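Local coordinates for penicillin binding protein 2X (Streptococcus thermophilus, PDB 5U47) that probably acts as a penicillin-sensitive transpeptidase that cross-links neighbouring glycan strands of cell wall peptidoglycan as part of the septum-building division machinery, at residues 120-123 with 124-128; 273-277 with 278-282; 403-406 with 407-410; 663-666 with 667-671. The protein carries 1 engineered substitution. All coordinates share one frame; numbering follows the deposited sequence.

Contact 1: residues 120-123 with 124-128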
ATOM      1  N   GLU A 120      32.354 -13.414 -18.182  1.00 45.29           N
ATOM      2  CA  GLU A 120      32.811 -14.812 -18.254  1.00 45.87           C
ATOM      3  C   GLU A 120      33.630 -15.092 -19.520  1.00 45.90           C
ATOM      4  O   GLU A 120      34.609 -15.818 -19.480  1.00 44.78           O
ATOM      5  CB  GLU A 120      31.616 -15.776 -18.152  1.00 47.56           C
ATOM      6  CG  GLU A 120      31.018 -15.862 -16.752  1.00 47.99           C
ATOM      7  CD  GLU A 120      31.952 -16.548 -15.780  1.00 49.88           C
ATOM      8  OE1 GLU A 120      32.409 -17.669 -16.103  1.00 52.81           O
ATOM      9  OE2 GLU A 120      32.226 -15.972 -14.703  1.00 47.87           O
ATOM     10  N   ASP A 121      33.210 -14.506 -20.634  1.00 47.51           N
ATOM     11  CA  ASP A 121      33.916 -14.630 -21.905  1.00 48.05           C
ATOM     12  C   ASP A 121      35.284 -13.950 -21.760  1.00 47.03           C
ATOM     13  O   ASP A 121      36.318 -14.570 -22.036  1.00 45.38           O
ATOM     14  CB  ASP A 121      33.075 -13.996 -23.034  1.00 49.79           C
ATOM     15  CG  ASP A 121      33.703 -14.151 -24.410  1.00 52.00           C
ATOM     16  OD1 ASP A 121      34.783 -14.744 -24.542  1.00 53.84           O
ATOM     17  OD2 ASP A 121      33.099 -13.664 -25.381  1.00 55.70           O
ATOM     18  N   LEU A 122      35.287 -12.697 -21.298  1.00 46.68           N
ATOM     19  CA  LEU A 122      36.547 -11.959 -21.066  1.00 47.19           C
ATOM     20  C   LEU A 122      37.497 -12.727 -20.151  1.00 48.14           C
ATOM     21  O   LEU A 122      38.681 -12.828 -20.452  1.00 48.68           O
ATOM     22  CB  LEU A 122      36.301 -10.568 -20.461  1.00 48.30           C
ATOM     23  CG  LEU A 122      35.901  -9.396 -21.365  1.00 49.32           C
ATOM     24  CD1 LEU A 122      35.410  -8.216 -20.542  1.00 48.19           C
ATOM     25  CD2 LEU A 122      37.071  -8.966 -22.228  1.00 50.56           C
ATOM     26  N   GLU A 123      36.985 -13.255 -19.037  1.00 49.35           N
ATOM     27  CA  GLU A 123      37.831 -14.027 -18.109  1.00 52.29           C
ATOM     28  C   GLU A 123      38.479 -15.219 -18.797  1.00 53.66           C
ATOM     29  O   GLU A 123      39.678 -15.433 -18.664  1.00 50.95           O
ATOM     30  CB  GLU A 123      37.057 -14.522 -16.893  1.00 53.36           C
ATOM     31  CG  GLU A 123      36.906 -13.502 -15.779  1.00 56.98           C
ATOM     32  CD  GLU A 123      36.398 -14.135 -14.490  1.00 57.44           C
ATOM     33  OE1 GLU A 123      35.429 -14.920 -14.547  1.00 62.26           O
ATOM     34  OE2 GLU A 123      36.969 -13.842 -13.421  1.00 56.49           O
ATOM     35  N   LYS A 124      37.674 -15.982 -19.538  1.00 56.23           N
ATOM     36  CA  LYS A 124      38.176 -17.142 -20.276  1.00 58.32           C
ATOM     37  C   LYS A 124      39.255 -16.724 -21.268  1.00 56.16           C
ATOM     38  O   LYS A 124      40.231 -17.441 -21.467  1.00 54.14           O
ATOM     39  CB  LYS A 124      37.038 -17.860 -21.019  1.00 61.24           C
ATOM     40  CG  LYS A 124      37.487 -19.110 -21.766  1.00 64.98           C
ATOM     41  CD  LYS A 124      36.330 -19.839 -22.433  1.00 68.16           C
ATOM     42  CE  LYS A 124      36.844 -21.066 -23.179  1.00 72.77           C
ATOM     43  NZ  LYS A 124      35.753 -21.842 -23.837  1.00 75.93           N
ATOM     44  N   THR A 125      39.074 -15.554 -21.872  1.00 55.19           N
ATOM     45  CA  THR A 125      40.026 -15.038 -22.853  1.00 56.40           C
ATOM     46  C   THR A 125      41.378 -14.699 -22.211  1.00 54.06           C
ATOM     47  O   THR A 125      42.417 -15.007 -22.780  1.00 56.59           O
ATOM     48  CB  THR A 125      39.429 -13.821 -23.607  1.00 57.22           C
ATOM     49  OG1 THR A 125      38.154 -14.182 -24.158  1.00 56.59           O
ATOM     50  CG2 THR A 125      40.327 -13.369 -24.733  1.00 58.05           C
ATOM     51  N   PHE A 126      41.370 -14.077 -21.034  1.00 53.27           N
ATOM     52  CA  PHE A 126      42.632 -13.728 -20.346  1.00 52.22           C
ATOM     53  C   PHE A 126      43.352 -14.974 -19.841  1.00 51.95           C
ATOM     54  O   PHE A 126      44.572 -15.068 -19.930  1.00 48.66           O
ATOM     55  CB  PHE A 126      42.407 -12.757 -19.178  1.00 51.08           C
ATOM     56  CG  PHE A 126      41.909 -11.396 -19.595  1.00 49.24           C
ATOM     57  CD1 PHE A 126      42.648 -10.611 -20.463  1.00 48.53           C
ATOM     58  CD2 PHE A 126      40.722 -10.873 -19.070  1.00 47.54           C
ATOM     59  CE1 PHE A 126      42.205  -9.351 -20.841  1.00 48.81           C
ATOM     60  CE2 PHE A 126      40.273  -9.613 -19.447  1.00 46.89           C
ATOM     61  CZ  PHE A 126      41.012  -8.851 -20.332  1.00 47.82           C
ATOM     62  N   LYS A 127      42.583 -15.920 -19.305  1.00 53.96           N
ATOM     63  CA  LYS A 127      43.129 -17.184 -18.800  1.00 57.04           C
ATOM     64  C   LYS A 127      43.806 -17.949 -19.946  1.00 57.99           C
ATOM     65  O   LYS A 127      44.951 -18.380 -19.803  1.00 54.41           O
ATOM     66  CB  LYS A 127      42.015 -18.033 -18.164  1.00 59.57           C
ATOM     67  CG  LYS A 127      42.446 -19.366 -17.541  1.00 62.18           C
ATOM     68  CD  LYS A 127      41.250 -20.174 -17.024  1.00 64.36           C
ATOM     69  CE  LYS A 127      40.392 -20.744 -18.158  1.00 68.77           C
ATOM     70  NZ  LYS A 127      39.067 -21.278 -17.717  1.00 69.34           N
ATOM     71  N   ASP A 128      43.109 -18.091 -21.082  1.00 59.02           N
ATOM     72  CA  ASP A 128      43.666 -18.799 -22.263  1.00 60.76           C
ATOM     73  C   ASP A 128      44.899 -18.088 -22.839  1.00 60.75           C
ATOM     74  O   ASP A 128      45.803 -18.749 -23.346  1.00 65.62           O
ATOM     75  CB  ASP A 128      42.607 -19.008 -23.365  1.00 61.43           C
ATOM     76  CG  ASP A 128      41.460 -19.953 -22.934  1.00 64.05           C
ATOM     77  OD1 ASP A 128      41.583 -20.649 -21.894  1.00 66.18           O
ATOM     78  OD2 ASP A 128      40.427 -19.998 -23.647  1.00 62.69           O
TER

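Contact 2: residues 273-277 with 278-282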
ATOM      1  N   GLU A 273      11.892   8.402 -15.268  1.00 36.23           N
ATOM      2  CA  GLU A 273      11.335   9.429 -16.121  1.00 38.42           C
ATOM      3  C   GLU A 273       9.922   9.789 -15.644  1.00 35.95           C
ATOM      4  O   GLU A 273       9.072   8.897 -15.451  1.00 31.30           O
ATOM      5  CB  GLU A 273      11.296   8.978 -17.567  1.00 42.86           C
ATOM      6  CG  GLU A 273      10.921  10.125 -18.500  1.00 51.12           C
ATOM      7  CD  GLU A 273      10.730   9.691 -19.934  1.00 58.12           C
ATOM      8  OE1 GLU A 273      11.162   8.566 -20.280  1.00 64.18           O
ATOM      9  OE2 GLU A 273      10.145  10.486 -20.714  1.00 65.49           O
ATOM     10  N   GLY A 274       9.696  11.094 -15.467  1.00 33.36           N
ATOM     11  CA  GLY A 274       8.437  11.633 -14.966  1.00 33.19           C
ATOM     12  C   GLY A 274       8.587  12.298 -13.598  1.00 32.76           C
ATOM     13  O   GLY A 274       7.801  13.179 -13.252  1.00 30.93           O
ATOM     14  N   GLN A 275       9.578  11.858 -12.817  1.00 31.82           N
ATOM     15  CA  GLN A 275       9.820  12.427 -11.495  1.00 33.77           C
ATOM     16  C   GLN A 275      10.249  13.884 -11.536  1.00 36.58           C
ATOM     17  O   GLN A 275       9.931  14.643 -10.618  1.00 38.63           O
ATOM     18  CB  GLN A 275      10.891  11.648 -10.734  1.00 33.67           C
ATOM     19  CG  GLN A 275      10.410  10.370 -10.096  1.00 32.97           C
ATOM     20  CD  GLN A 275      11.446   9.784  -9.154  1.00 32.78           C
ATOM     21  OE1 GLN A 275      12.642  10.051  -9.273  1.00 33.79           O
ATOM     22  NE2 GLN A 275      10.991   8.981  -8.219  1.00 32.11           N
ATOM     23  N   ALA A 276      10.965  14.256 -12.594  1.00 38.56           N
ATOM     24  CA  ALA A 276      11.443  15.624 -12.788  1.00 41.86           C
ATOM     25  C   ALA A 276      10.504  16.425 -13.701  1.00 43.82           C
ATOM     26  O   ALA A 276      10.901  17.436 -14.256  1.00 46.67           O
ATOM     27  CB  ALA A 276      12.855  15.603 -13.373  1.00 42.09           C
ATOM     28  N   LYS A 277       9.266  15.973 -13.850  1.00 44.26           N
ATOM     29  CA  LYS A 277       8.311  16.664 -14.717  1.00 45.36           C
ATOM     30  C   LYS A 277       7.638  17.741 -13.879  1.00 42.84           C
ATOM     31  O   LYS A 277       7.500  17.590 -12.661  1.00 39.96           O
ATOM     32  CB  LYS A 277       7.275  15.663 -15.239  1.00 49.00           C
ATOM     33  CG  LYS A 277       6.475  16.104 -16.454  1.00 53.77           C
ATOM     34  CD  LYS A 277       7.335  16.131 -17.712  1.00 59.49           C
ATOM     35  CE  LYS A 277       6.529  16.545 -18.934  1.00 63.50           C
ATOM     36  NZ  LYS A 277       7.406  16.690 -20.134  1.00 67.16           N
ATOM     37  N   LYS A 278       7.266  18.848 -14.515  1.00 41.92           N
ATOM     38  CA  LYS A 278       6.539  19.905 -13.826  1.00 42.95           C
ATOM     39  C   LYS A 278       5.212  19.349 -13.350  1.00 39.53           C
ATOM     40  O   LYS A 278       4.528  18.671 -14.095  1.00 40.43           O
ATOM     41  CB  LYS A 278       6.272  21.089 -14.752  1.00 47.25           C
ATOM     42  CG  LYS A 278       5.492  22.200 -14.077  1.00 50.20           C
ATOM     43  CD  LYS A 278       5.514  23.479 -14.882  1.00 53.22           C
ATOM     44  CE  LYS A 278       4.890  24.610 -14.091  1.00 56.01           C
ATOM     45  NZ  LYS A 278       5.088  25.895 -14.801  1.00 59.92           N
ATOM     46  N   GLY A 279       4.864  19.627 -12.103  1.00 37.89           N
ATOM     47  CA  GLY A 279       3.614  19.149 -11.542  1.00 37.31           C
ATOM     48  C   GLY A 279       3.729  17.805 -10.857  1.00 34.47           C
ATOM     49  O   GLY A 279       2.785  17.382 -10.210  1.00 34.79           O
ATOM     50  N   TYR A 280       4.872  17.122 -10.970  1.00 33.79           N
ATOM     51  CA  TYR A 280       4.983  15.841 -10.274  1.00 33.14           C
ATOM     52  C   TYR A 280       4.784  16.077  -8.768  1.00 33.94           C
ATOM     53  O   TYR A 280       5.301  17.031  -8.213  1.00 34.55           O
ATOM     54  CB  TYR A 280       6.300  15.097 -10.543  1.00 32.26           C
ATOM     55  CG  TYR A 280       6.288  13.762  -9.840  1.00 29.77           C
ATOM     56  CD1 TYR A 280       5.449  12.732 -10.283  1.00 28.24           C
ATOM     57  CD2 TYR A 280       7.044  13.537  -8.682  1.00 29.85           C
ATOM     58  CE1 TYR A 280       5.391  11.523  -9.614  1.00 26.49           C
ATOM     59  CE2 TYR A 280       6.989  12.322  -8.012  1.00 27.79           C
ATOM     60  CZ  TYR A 280       6.159  11.324  -8.492  1.00 26.26           C
ATOM     61  OH  TYR A 280       6.086  10.131  -7.853  1.00 25.54           O
ATOM     62  N   ASP A 281       4.014  15.193  -8.140  1.00 34.06           N
ATOM     63  CA  ASP A 281       3.666  15.268  -6.732  1.00 34.81           C
ATOM     64  C   ASP A 281       4.241  14.036  -6.062  1.00 33.40           C
ATOM     65  O   ASP A 281       3.899  12.913  -6.442  1.00 31.29           O
ATOM     66  CB  ASP A 281       2.139  15.277  -6.602  1.00 35.65           C
ATOM     67  CG  ASP A 281       1.646  15.587  -5.178  1.00 37.99           C
ATOM     68  OD1 ASP A 281       2.404  15.452  -4.200  1.00 39.01           O
ATOM     69  OD2 ASP A 281       0.458  15.961  -5.051  1.00 42.98           O
ATOM     70  N   TRP A 282       5.097  14.254  -5.066  1.00 31.57           N
ATOM     71  CA  TRP A 282       5.767  13.174  -4.356  1.00 33.07           C
ATOM     72  C   TRP A 282       4.923  12.501  -3.271  1.00 33.14           C
ATOM     73  O   TRP A 282       5.345  11.505  -2.706  1.00 35.13           O
ATOM     74  CB  TRP A 282       7.055  13.714  -3.723  1.00 36.65           C
ATOM     75  CG  TRP A 282       8.097  14.094  -4.739  1.00 38.22           C
ATOM     76  CD1 TRP A 282       8.222  15.279  -5.380  1.00 38.97           C
ATOM     77  CD2 TRP A 282       9.144  13.251  -5.233  1.00 37.81           C
ATOM     78  NE1 TRP A 282       9.288  15.233  -6.259  1.00 40.42           N
ATOM     79  CE2 TRP A 282       9.870  13.999  -6.182  1.00 38.86           C
ATOM     80  CE3 TRP A 282       9.527  11.933  -4.975  1.00 37.32           C
ATOM     81  CZ2 TRP A 282      10.975  13.478  -6.861  1.00 39.42           C
ATOM     82  CZ3 TRP A 282      10.625  11.413  -5.655  1.00 38.65           C
ATOM     83  CH2 TRP A 282      11.337  12.191  -6.585  1.00 38.17           C
TER

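Contact 3: residues 403-406 with 407-410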
ATOM      1  N   ILE A 403     -19.062  17.710  12.833  1.00 35.50           N
ATOM      2  CA  ILE A 403     -19.757  16.417  12.941  1.00 35.88           C
ATOM      3  C   ILE A 403     -20.930  16.358  11.946  1.00 36.21           C
ATOM      4  O   ILE A 403     -21.126  15.336  11.285  1.00 35.34           O
ATOM      5  CB  ILE A 403     -20.221  16.117  14.376  1.00 38.05           C
ATOM      6  CG1 ILE A 403     -19.010  15.928  15.295  1.00 38.52           C
ATOM      7  CG2 ILE A 403     -21.053  14.836  14.415  1.00 37.86           C
ATOM      8  CD1 ILE A 403     -19.377  15.796  16.762  1.00 39.84           C
ATOM      9  N   ALA A 404     -21.678  17.454  11.811  1.00 36.49           N
ATOM     10  CA  ALA A 404     -22.778  17.504  10.834  1.00 37.09           C
ATOM     11  C   ALA A 404     -22.231  17.445   9.400  1.00 36.33           C
ATOM     12  O   ALA A 404     -22.730  16.705   8.561  1.00 36.52           O
ATOM     13  CB  ALA A 404     -23.613  18.760  11.019  1.00 38.64           C
ATOM     14  N   GLN A 405     -21.215  18.246   9.124  1.00 36.74           N
ATOM     15  CA  GLN A 405     -20.611  18.288   7.790  1.00 35.92           C
ATOM     16  C   GLN A 405     -20.013  16.952   7.392  1.00 33.82           C
ATOM     17  O   GLN A 405     -20.030  16.601   6.221  1.00 33.22           O
ATOM     18  CB  GLN A 405     -19.520  19.356   7.729  1.00 37.25           C
ATOM     19  CG  GLN A 405     -20.038  20.793   7.770  1.00 40.41           C
ATOM     20  CD  GLN A 405     -18.925  21.812   7.953  1.00 42.18           C
ATOM     21  OE1 GLN A 405     -17.899  21.535   8.602  1.00 44.72           O
ATOM     22  NE2 GLN A 405     -19.127  22.996   7.414  1.00 47.00           N
ATOM     23  N   SER A 406     -19.467  16.222   8.369  1.00 32.80           N
ATOM     24  CA  SER A 406     -18.856  14.921   8.107  1.00 32.88           C
ATOM     25  C   SER A 406     -19.846  13.932   7.487  1.00 32.67           C
ATOM     26  O   SER A 406     -19.412  12.968   6.836  1.00 31.54           O
ATOM     27  CB  SER A 406     -18.232  14.313   9.383  1.00 31.90           C
ATOM     28  OG  SER A 406     -19.231  13.936  10.316  1.00 33.43           O
ATOM     29  N   SER A 407     -21.153  14.191   7.662  1.00 33.79           N
ATOM     30  CA  SER A 407     -22.203  13.335   7.095  1.00 34.63           C
ATOM     31  C   SER A 407     -22.151  13.322   5.560  1.00 34.08           C
ATOM     32  O   SER A 407     -22.644  12.382   4.940  1.00 34.68           O
ATOM     33  CB  SER A 407     -23.598  13.752   7.578  1.00 36.13           C
ATOM     34  OG  SER A 407     -24.010  14.970   6.980  1.00 38.13           O
ATOM     35  N   PHE A 408     -21.579  14.372   4.965  1.00 33.58           N
ATOM     36  CA  PHE A 408     -21.337  14.424   3.518  1.00 33.15           C
ATOM     37  C   PHE A 408     -19.829  14.542   3.227  1.00 31.16           C
ATOM     38  O   PHE A 408     -19.414  14.974   2.164  1.00 32.14           O
ATOM     39  CB  PHE A 408     -22.192  15.478   2.785  1.00 34.31           C
ATOM     40  CG  PHE A 408     -22.183  16.843   3.405  1.00 35.53           C
ATOM     41  CD1 PHE A 408     -23.103  17.168   4.398  1.00 37.30           C
ATOM     42  CD2 PHE A 408     -21.309  17.828   2.957  1.00 35.03           C
ATOM     43  CE1 PHE A 408     -23.120  18.432   4.968  1.00 38.15           C
ATOM     44  CE2 PHE A 408     -21.330  19.102   3.518  1.00 36.84           C
ATOM     45  CZ  PHE A 408     -22.229  19.403   4.528  1.00 37.31           C
ATOM     46  N   GLY A 409     -19.018  14.137   4.193  1.00 30.13           N
ATOM     47  CA  GLY A 409     -17.572  14.091   4.012  1.00 28.60           C
ATOM     48  C   GLY A 409     -16.793  15.383   3.957  1.00 30.00           C
ATOM     49  O   GLY A 409     -15.773  15.445   3.271  1.00 29.22           O
ATOM     50  N   GLN A 410     -17.260  16.411   4.666  1.00 30.10           N
ATOM     51  CA  GLN A 410     -16.521  17.655   4.793  1.00 32.96           C
ATOM     52  C   GLN A 410     -16.261  17.859   6.283  1.00 32.89           C
ATOM     53  O   GLN A 410     -17.014  17.375   7.114  1.00 32.81           O
ATOM     54  CB  GLN A 410     -17.306  18.846   4.242  1.00 36.06           C
ATOM     55  CG  GLN A 410     -17.780  18.705   2.800  1.00 38.01           C
ATOM     56  CD  GLN A 410     -16.706  18.857   1.726  1.00 40.49           C
ATOM     57  OE1 GLN A 410     -17.028  18.761   0.542  1.00 43.16           O
ATOM     58  NE2 GLN A 410     -15.447  19.125   2.115  1.00 38.76           N
TER

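Contact 4: residues 663-666 with 667-671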
ATOM      1  N   VAL A 663     -10.103 -12.984  23.952  1.00 23.47           N
ATOM      2  CA  VAL A 663     -11.142 -12.515  24.847  1.00 24.13           C
ATOM      3  C   VAL A 663     -10.740 -12.862  26.285  1.00 25.56           C
ATOM      4  O   VAL A 663     -10.863 -12.028  27.169  1.00 25.30           O
ATOM      5  CB  VAL A 663     -12.525 -13.127  24.528  1.00 23.02           C
ATOM      6  CG1 VAL A 663     -13.547 -12.676  25.553  1.00 23.23           C
ATOM      7  CG2 VAL A 663     -12.992 -12.713  23.137  1.00 22.45           C
ATOM      8  N   GLU A 664     -10.252 -14.092  26.500  1.00 27.31           N
ATOM      9  CA  GLU A 664      -9.819 -14.543  27.846  1.00 28.83           C
ATOM     10  C   GLU A 664      -8.640 -13.730  28.391  1.00 27.66           C
ATOM     11  O   GLU A 664      -8.605 -13.395  29.571  1.00 27.13           O
ATOM     12  CB  GLU A 664      -9.420 -16.028  27.841  1.00 33.32           C
ATOM     13  CG  GLU A 664     -10.567 -17.008  27.617  1.00 37.53           C
ATOM     14  CD  GLU A 664     -10.139 -18.470  27.727  1.00 46.05           C
ATOM     15  OE1 GLU A 664     -10.546 -19.288  26.868  1.00 53.12           O
ATOM     16  OE2 GLU A 664      -9.380 -18.810  28.667  1.00 58.43           O
ATOM     17  N   THR A 665      -7.670 -13.435  27.533  1.00 26.13           N
ATOM     18  CA  THR A 665      -6.496 -12.680  27.943  1.00 26.60           C
ATOM     19  C   THR A 665      -6.924 -11.272  28.365  1.00 26.80           C
ATOM     20  O   THR A 665      -6.557 -10.794  29.433  1.00 27.85           O
ATOM     21  CB  THR A 665      -5.457 -12.602  26.817  1.00 26.33           C
ATOM     22  OG1 THR A 665      -5.057 -13.932  26.459  1.00 27.26           O
ATOM     23  CG2 THR A 665      -4.241 -11.810  27.251  1.00 26.54           C
ATOM     24  N   PHE A 666      -7.716 -10.636  27.517  1.00 26.69           N
ATOM     25  CA  PHE A 666      -8.262  -9.319  27.788  1.00 26.40           C
ATOM     26  C   PHE A 666      -9.031  -9.268  29.102  1.00 28.03           C
ATOM     27  O   PHE A 666      -8.870  -8.329  29.904  1.00 29.48           O
ATOM     28  CB  PHE A 666      -9.196  -8.912  26.626  1.00 26.49           C
ATOM     29  CG  PHE A 666     -10.174  -7.836  26.994  1.00 26.30           C
ATOM     30  CD1 PHE A 666      -9.739  -6.558  27.291  1.00 27.55           C
ATOM     31  CD2 PHE A 666     -11.528  -8.118  27.094  1.00 27.66           C
ATOM     32  CE1 PHE A 666     -10.645  -5.567  27.669  1.00 28.11           C
ATOM     33  CE2 PHE A 666     -12.444  -7.132  27.457  1.00 28.25           C
ATOM     34  CZ  PHE A 666     -11.995  -5.858  27.748  1.00 28.32           C
ATOM     35  N   ALA A 667      -9.870 -10.279  29.317  1.00 27.92           N
ATOM     36  CA  ALA A 667     -10.714 -10.322  30.499  1.00 30.28           C
ATOM     37  C   ALA A 667      -9.873 -10.453  31.757  1.00 31.68           C
ATOM     38  O   ALA A 667     -10.175  -9.842  32.781  1.00 31.84           O
ATOM     39  CB  ALA A 667     -11.707 -11.464  30.398  1.00 29.97           C
ATOM     40  N   LYS A 668      -8.836 -11.277  31.670  1.00 33.37           N
ATOM     41  CA  LYS A 668      -7.921 -11.462  32.776  1.00 35.74           C
ATOM     42  C   LYS A 668      -7.160 -10.155  33.039  1.00 35.02           C
ATOM     43  O   LYS A 668      -7.026  -9.759  34.185  1.00 34.76           O
ATOM     44  CB  LYS A 668      -6.941 -12.591  32.496  1.00 39.31           C
ATOM     45  CG  LYS A 668      -6.035 -12.947  33.679  1.00 45.00           C
ATOM     46  CD  LYS A 668      -4.890 -13.870  33.264  1.00 50.80           C
ATOM     47  CE  LYS A 668      -3.868 -13.149  32.376  1.00 56.15           C
ATOM     48  NZ  LYS A 668      -2.833 -14.069  31.818  1.00 59.38           N
ATOM     49  N   TRP A 669      -6.679  -9.487  31.987  1.00 32.66           N
ATOM     50  CA  TRP A 669      -5.955  -8.219  32.167  1.00 32.66           C
ATOM     51  C   TRP A 669      -6.794  -7.142  32.843  1.00 33.50           C
ATOM     52  O   TRP A 669      -6.291  -6.400  33.686  1.00 33.24           O
ATOM     53  CB  TRP A 669      -5.449  -7.645  30.830  1.00 32.37           C
ATOM     54  CG  TRP A 669      -4.302  -8.376  30.201  1.00 31.80           C
ATOM     55  CD1 TRP A 669      -3.394  -9.186  30.829  1.00 32.80           C
ATOM     56  CD2 TRP A 669      -3.842  -8.233  28.855  1.00 30.25           C
ATOM     57  NE1 TRP A 669      -2.448  -9.623  29.927  1.00 32.63           N
ATOM     58  CE2 TRP A 669      -2.695  -9.046  28.713  1.00 30.68           C
ATOM     59  CE3 TRP A 669      -4.313  -7.532  27.740  1.00 29.99           C
ATOM     60  CZ2 TRP A 669      -2.007  -9.160  27.514  1.00 29.94           C
ATOM     61  CZ3 TRP A 669      -3.619  -7.648  26.538  1.00 29.64           C
ATOM     62  CH2 TRP A 669      -2.481  -8.456  26.442  1.00 29.13           C
ATOM     63  N   LYS A 670      -8.071  -7.067  32.478  1.00 34.01           N
ATOM     64  CA  LYS A 670      -8.956  -6.021  33.015  1.00 36.51           C
ATOM     65  C   LYS A 670      -9.951  -6.471  34.087  1.00 36.36           C
ATOM     66  O   LYS A 670     -10.789  -5.676  34.506  1.00 37.58           O
ATOM     67  CB  LYS A 670      -9.701  -5.313  31.876  1.00 36.72           C
ATOM     68  CG  LYS A 670      -8.796  -4.691  30.832  1.00 38.94           C
ATOM     69  CD  LYS A 670      -7.755  -3.735  31.394  1.00 41.26           C
ATOM     70  CE  LYS A 670      -8.367  -2.558  32.105  1.00 45.00           C
ATOM     71  NZ  LYS A 670      -7.311  -1.578  32.497  1.00 49.33           N
ATOM     72  N   GLY A 671      -9.855  -7.721  34.528  1.00 35.05           N
ATOM     73  CA  GLY A 671     -10.718  -8.234  35.582  1.00 35.65           C
ATOM     74  C   GLY A 671     -12.200  -8.217  35.267  1.00 36.23           C
ATOM     75  O   GLY A 671     -13.002  -7.839  36.103  1.00 36.55           O
TER

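Contact 1: residues 120-123 with 124-128
D121 and T125 meet one turn apart near the end of helix 116-128, where residues 120-123 form one turn and 124-128 the next. Four consecutive amides reach back four residues: K124 to E120, T125 to D121, F126 to L122 and K127 to E123. The last of these, K127 N to E123 O, measures 3.0 Å and is close to straight at 167°.

D121 O carries two bonds from the same residue. T125 N approaches it at 2.9 Å almost end-on to the carbonyl, whereas T125 OG1 comes in at 2.8 Å from well above the carbonyl plane. The hydroxyl is put there by its first torsion (chi1 -53°), which sets OG1 beside its own amide N and opposite the carbonyl carbon. D121 OD1 lies 3.4 Å from the same OG1, but the carboxylate has a stronger partner in K85, with which OD2 makes a salt bridge to helix 72-86.

On the buried flank, L122 and F126 follow each other along the helix. L122 CB approaches F126 CE2 at 4.2 Å, while L122 O lies 3.1 Å from F126 CD2, oblique to the ring. L122 also packs on I81 and F136, and F126 on M134, so this flank faces helix 72-86 and strand 134-143.

The T125 hydroxyl thus spends its proton on a backbone carbonyl of its own helix. D121 in turn divides its acceptors, the backbone oxygen taking both bonds from T125 and the carboxylate pairing with K85, so that T125 OG1 is satisfied within the helix while L122 faces the apolar side chains of its neighbours.

Contact 2: residues 273-277 with 278-282
Q275 touches two aromatic side chains that follow it, Y280 with its backbone CA and W282 with its amide. The CA stands over one face of the Y280 ring in a CH-pi contact, 4.3 Å from the centroid and 20° off the ring normal. Further out, the amide meets the far end of the indole, with Q275 CD 3.5 Å from W282 CH2. The two side chains cross at about a right angle, with amide and ring planes 51° apart. The aromatic pair also touch each other: Y280 CE2 sits over the centre of the indole, and W282 CD2 lies in plane at the edge of the phenol ring.

The backbone behind them turns twice. A type I turn from G274 to K277 runs into a type II turn from K277 to Y280, closed by Y280 N to K277 O at 3.2 Å. G279 occupies the third position of the second turn, with a positive phi. With CG anti to its amide N (chi1 -177°), Y280 extends its ring back over Q275. The ring also packs on P265 and Y267, and its OH is hydrogen-bonded to E152 of helix 151-154.

Two successive beta turns sharing K277 therefore shape this surface loop between strand 258-264 and helix 297-308 of the transpeptidase region.

Contact 3: residues 403-406 with 407-410
The F408 ring lies flat against the backbone of Q405, three residues earlier. Q405 O stands 3.5 Å above the ring plane, over its centre, and Q405 CA makes a CH-pi contact with the same face, 4.2 Å from the centroid. A first torsion of 49° folds the ring back over the helix end, with CG wedged between its own amide N and carbonyl carbon. The Q405 side chain crosses the phenylalanine obliquely, its amide plane nearly upright on the ring at 79°.

S407 is also folded back: its OG donates to A404 O at 2.7 Å, nearly in line with the carbonyl, while S407 N reaches the same oxygen from above its plane. Q410 leads away from Q405, its amide held by E292 and by the backbone N of Q510. Beyond the helix end, F408 packs on T360, N356 and K298, the last probably the lysine of the SxxK motif.

Q405 O accepts F408 N and Q410 N from opposite faces of its plane, the longer bond being Q410 N at 3.2 Å. G409 N bonds to S406 O at 2.9 Å. With G409 at positive phi as the C-prime residue, this is a Schellman motif ending helix 400-405 beside what is probably the transpeptidase active site.

Contact 4: residues 663-666 with 667-671
T665 and W669 stand side by side on helix 660-670, pointing the same way, and they share both a backbone bond and a CH-pi contact. W669 N donates to T665 O at 2.9 Å and 162°. The same carbonyl oxygen lies over a face of the indole, 3.4 Å from W669 CG, so it is covered by the ring as well as bonded.

Three further carbonyls are met in the same manner. V663 O takes A667 N at 2.9 Å, E664 O takes K668 N at 3.0 Å, and F666 O takes K670 N at 3.0 Å. The T665 hydroxyl looks the other way along the helix and bonds to K661 O. Its first torsion (chi1 -60°) sets OG1 beside the amide N and turns CG2 towards the tryptophan: the methyl hangs 3.6 Å from the centroid of the six-membered ring, over its face.

F666 CE1 comes within 3.8 Å of K670 CG, the two chains meeting at a slant. The phenylalanine ring otherwise packs on L643, L652, I672 and L695, while A667 and V663 lean on I674.

After K670 the chain leaves the helix at G671, whose positive phi and two bonds back into the last turn make a Schellman motif. Packing of the helix on strands 641-646 and 673-677 is the helix-on-sheet arrangement of a PASTA domain.

The four contacts follow one another along the chain and none touches another. Contact 1 belongs to the dimerisation-domain region, contacts 2 and 3 to the transpeptidase region and contact 4 to the second PASTA domain. Contact 1 is remote, its centre about 72 Å from that of contact 3, on the opposite side of the chain's centre. Contacts 2 and 3 come closest, with nearest atoms about 18 Å apart, and they lie on two sides of helix 297-308 in sequence. Contacts 3 and 4 are about 37 Å apart between centres. Such spacing fits an elongated, multidomain protein; contact 2 nevertheless reaches E152 of the dimerisation-domain range through Y280.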